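PDB 6BHC: pseudopodium-enriched atypical kinase 1 from Homo sapiens, which is a pseudokinase of the protein kinase fold, probably acting as a signalling scaffold rather than as an efficient phosphotransfer enzyme. Local coordinates for residues E207-V212 with L238-F243. The protein carries 1 engineered substitution. Numbering follows the deposited sequence.
Sequences ENLLLV and LIVSNF
Asn208 and Ser241 close one end of an antiparallel strand pair, 209-212 with 237-240, the hairpin on the C-lobe of the protein kinase fold that runs from the catalytic-loop region to the start of the activation segment, here reading Asn-Phe-Ser where active kinases have Asp-Phe-Gly. Within it Leu210 and Ile239 form a hydrogen-bonded pair; Leu210 N gives Ile239 O a nearly straight bond (174°), and Ile239 N returns one to Leu210 O. Past the strands, Asn208 O is gripped twice: Ser241 N approaches nearly in line with the carbonyl, while Ser241 OG, at 2.7 Å from Asn208 O, comes from above the carbonyl plane. Serine suits this spot because its short hydroxyl, between backbone N and carbonyl carbon (chi1 69°), can reach back to that oxygen. Leu209 CD2 meets Val240 CG2 at 4.1 Å, both branched side chains facing helix 173-194. The Asn208 amide is held at both ends: ND2 bonds Asp203 O, and OD1 accepts from Asn242. An alanine at Asn208 would probably leave Asn242 ND2 and Asp203 O without these mates. The two amides stand 81° apart, with Asn242 ND2 2.8 Å from Asn208 OD1, above its carbonyl plane.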
ATOM      1  N   GLU A 207       3.824 -24.600 -28.424  1.00 25.83           N
ATOM      2  CA  GLU A 207       2.716 -24.067 -29.207  1.00 32.56           C
ATOM      3  C   GLU A 207       1.364 -24.262 -28.530  1.00 34.76           C
ATOM      4  O   GLU A 207       0.361 -23.736 -29.025  1.00 34.14           O
ATOM      5  CB  GLU A 207       2.696 -24.703 -30.602  1.00 31.62           C
ATOM      6  CG  GLU A 207       2.702 -26.228 -30.615  1.00 40.20           C
ATOM      7  CD  GLU A 207       4.102 -26.823 -30.549  1.00 59.95           C
ATOM      8  OE1 GLU A 207       5.049 -26.098 -30.175  1.00 56.23           O
ATOM      9  OE2 GLU A 207       4.254 -28.018 -30.876  1.00 69.04           O
ATOM     10  N   ASN A 208       1.310 -24.995 -27.419  1.00 30.98           N
ATOM     11  CA  ASN A 208       0.090 -25.149 -26.640  1.00 29.35           C
ATOM     12  C   ASN A 208       0.024 -24.193 -25.457  1.00 31.21           C
ATOM     13  O   ASN A 208      -0.986 -24.173 -24.747  1.00 26.60           O
ATOM     14  CB  ASN A 208      -0.046 -26.595 -26.147  1.00 26.22           C
ATOM     15  CG  ASN A 208      -0.266 -27.580 -27.281  1.00 37.49           C
ATOM     16  OD1 ASN A 208      -0.898 -27.256 -28.285  1.00 29.42           O
ATOM     17  ND2 ASN A 208       0.259 -28.791 -27.125  1.00 37.21           N
ATOM     18  N   LEU A 209       1.070 -23.404 -25.230  1.00 26.93           N
ATOM     19  CA  LEU A 209       1.100 -22.419 -24.158  1.00 25.52           C
ATOM     20  C   LEU A 209       0.899 -21.034 -24.761  1.00 29.24           C
ATOM     21  O   LEU A 209       1.697 -20.594 -25.595  1.00 32.89           O
ATOM     22  CB  LEU A 209       2.419 -22.490 -23.390  1.00 18.88           C
ATOM     23  CG  LEU A 209       2.821 -23.876 -22.874  1.00 25.99           C
ATOM     24  CD1 LEU A 209       4.177 -23.825 -22.187  1.00 19.65           C
ATOM     25  CD2 LEU A 209       1.762 -24.432 -21.936  1.00 24.73           C
ATOM     26  N   LEU A 210      -0.161 -20.354 -24.337  1.00 20.81           N
ATOM     27  CA  LEU A 210      -0.543 -19.063 -24.885  1.00 22.10           C
ATOM     28  C   LEU A 210      -0.095 -17.932 -23.968  1.00 24.79           C
ATOM     29  O   LEU A 210      -0.019 -18.090 -22.747  1.00 21.94           O
ATOM     30  CB  LEU A 210      -2.058 -18.991 -25.086  1.00 21.62           C
ATOM     31  CG  LEU A 210      -2.703 -20.208 -25.754  1.00 33.32           C
ATOM     32  CD1 LEU A 210      -4.220 -20.082 -25.762  1.00 38.42           C
ATOM     33  CD2 LEU A 210      -2.169 -20.385 -27.164  1.00 30.85           C
ATOM     34  N   LEU A 211       0.192 -16.781 -24.573  1.00 25.71           N
ATOM     35  CA  LEU A 211       0.592 -15.578 -23.852  1.00 25.24           C
ATOM     36  C   LEU A 211      -0.455 -14.497 -24.077  1.00 32.61           C
ATOM     37  O   LEU A 211      -0.715 -14.108 -25.221  1.00 30.88           O
ATOM     38  CB  LEU A 211       1.970 -15.097 -24.312  1.00 19.19           C
ATOM     39  CG  LEU A 211       3.131 -16.028 -23.972  1.00 25.56           C
ATOM     40  CD1 LEU A 211       4.425 -15.519 -24.586  1.00 21.29           C
ATOM     41  CD2 LEU A 211       3.264 -16.162 -22.465  1.00 35.13           C
ATOM     42  N   VAL A 212      -1.051 -14.013 -22.987  1.00 28.20           N
ATOM     43  CA  VAL A 212      -2.087 -12.991 -23.038  1.00 38.02           C
ATOM     44  C   VAL A 212      -1.696 -11.849 -22.106  1.00 43.08           C
ATOM     45  O   VAL A 212      -0.742 -11.943 -21.334  1.00 44.98           O
ATOM     46  CB  VAL A 212      -3.477 -13.542 -22.659  1.00 43.35           C
ATOM     47  CG1 VAL A 212      -3.792 -14.801 -23.451  1.00 44.09           C
ATOM     48  CG2 VAL A 212      -3.542 -13.820 -21.173  1.00 49.65           C
ATOM     49  N   LEU A 238       0.779 -16.510 -18.843  1.00 20.33           N
ATOM     50  CA  LEU A 238       0.811 -17.793 -19.529  1.00 20.25           C
ATOM     51  C   LEU A 238      -0.486 -18.549 -19.282  1.00 22.53           C
ATOM     52  O   LEU A 238      -1.024 -18.541 -18.172  1.00 28.94           O
ATOM     53  CB  LEU A 238       2.009 -18.627 -19.064  1.00 20.73           C
ATOM     54  CG  LEU A 238       2.225 -20.001 -19.712  1.00 24.55           C
ATOM     55  CD1 LEU A 238       3.707 -20.274 -19.930  1.00 19.12           C
ATOM     56  CD2 LEU A 238       1.608 -21.108 -18.867  1.00 25.50           C
ATOM     57  N   ILE A 239      -0.983 -19.209 -20.325  1.00 19.52           N
ATOM     58  CA  ILE A 239      -2.243 -19.937 -20.269  1.00 20.81           C
ATOM     59  C   ILE A 239      -2.039 -21.300 -20.918  1.00 27.22           C
ATOM     60  O   ILE A 239      -1.667 -21.383 -22.096  1.00 18.70           O
ATOM     61  CB  ILE A 239      -3.380 -19.163 -20.957  1.00 22.37           C
ATOM     62  CG1 ILE A 239      -3.813 -17.980 -20.083  1.00 26.02           C
ATOM     63  CG2 ILE A 239      -4.551 -20.076 -21.247  1.00 34.63           C
ATOM     64  CD1 ILE A 239      -5.007 -17.218 -20.617  1.00 33.64           C
ATOM     65  N   VAL A 240      -2.272 -22.362 -20.150  1.00 22.53           N
ATOM     66  CA  VAL A 240      -2.154 -23.724 -20.661  1.00 20.63           C
ATOM     67  C   VAL A 240      -3.425 -24.076 -21.420  1.00 24.55           C
ATOM     68  O   VAL A 240      -4.537 -23.879 -20.917  1.00 18.81           O
ATOM     69  CB  VAL A 240      -1.901 -24.718 -19.516  1.00 19.55           C
ATOM     70  CG1 VAL A 240      -1.656 -26.114 -20.069  1.00 14.71           C
ATOM     71  CG2 VAL A 240      -0.730 -24.263 -18.659  1.00 18.25           C
ATOM     72  N   SER A 241      -3.266 -24.603 -22.631  1.00 21.59           N
ATOM     73  CA  SER A 241      -4.403 -24.931 -23.476  1.00 17.34           C
ATOM     74  C   SER A 241      -4.169 -26.286 -24.128  1.00 24.55           C
ATOM     75  O   SER A 241      -3.161 -26.957 -23.881  1.00 22.35           O
ATOM     76  CB  SER A 241      -4.636 -23.850 -24.536  1.00 25.62           C
ATOM     77  OG  SER A 241      -3.592 -23.852 -25.492  1.00 31.57           O
ATOM     78  N   ASN A 242      -5.124 -26.678 -24.972  1.00 26.01           N
ATOM     79  CA  ASN A 242      -5.082 -27.924 -25.726  1.00 20.54           C
ATOM     80  C   ASN A 242      -5.043 -29.137 -24.807  1.00 32.47           C
ATOM     81  O   ASN A 242      -3.976 -29.709 -24.561  1.00 32.47           O
ATOM     82  CB  ASN A 242      -3.888 -27.943 -26.681  1.00 19.99           C
ATOM     83  CG  ASN A 242      -3.956 -29.091 -27.663  1.00 31.15           C
ATOM     84  OD1 ASN A 242      -4.961 -29.799 -27.733  1.00 29.55           O
ATOM     85  ND2 ASN A 242      -2.894 -29.275 -28.439  1.00 37.94           N
ATOM     86  N   PHE A 243      -6.209 -29.542 -24.310  1.00 30.91           N
ATOM     87  CA  PHE A 243      -6.348 -30.727 -23.475  1.00 29.47           C
ATOM     88  C   PHE A 243      -6.862 -31.927 -24.264  1.00 32.74           C
ATOM     89  O   PHE A 243      -7.609 -32.752 -23.725  1.00 35.61           O
ATOM     90  CB  PHE A 243      -7.267 -30.430 -22.290  1.00 28.99           C
ATOM     91  CG  PHE A 243      -6.650 -29.530 -21.258  1.00 27.65           C
ATOM     92  CD1 PHE A 243      -6.550 -28.165 -21.475  1.00 17.58           C
ATOM     93  CD2 PHE A 243      -6.169 -30.051 -20.067  1.00 29.96           C
ATOM     94  CE1 PHE A 243      -5.980 -27.338 -20.526  1.00 33.19           C
ATOM     95  CE2 PHE A 243      -5.599 -29.230 -19.114  1.00 30.04           C
ATOM     96  CZ  PHE A 243      -5.504 -27.872 -19.343  1.00 26.77           C
TER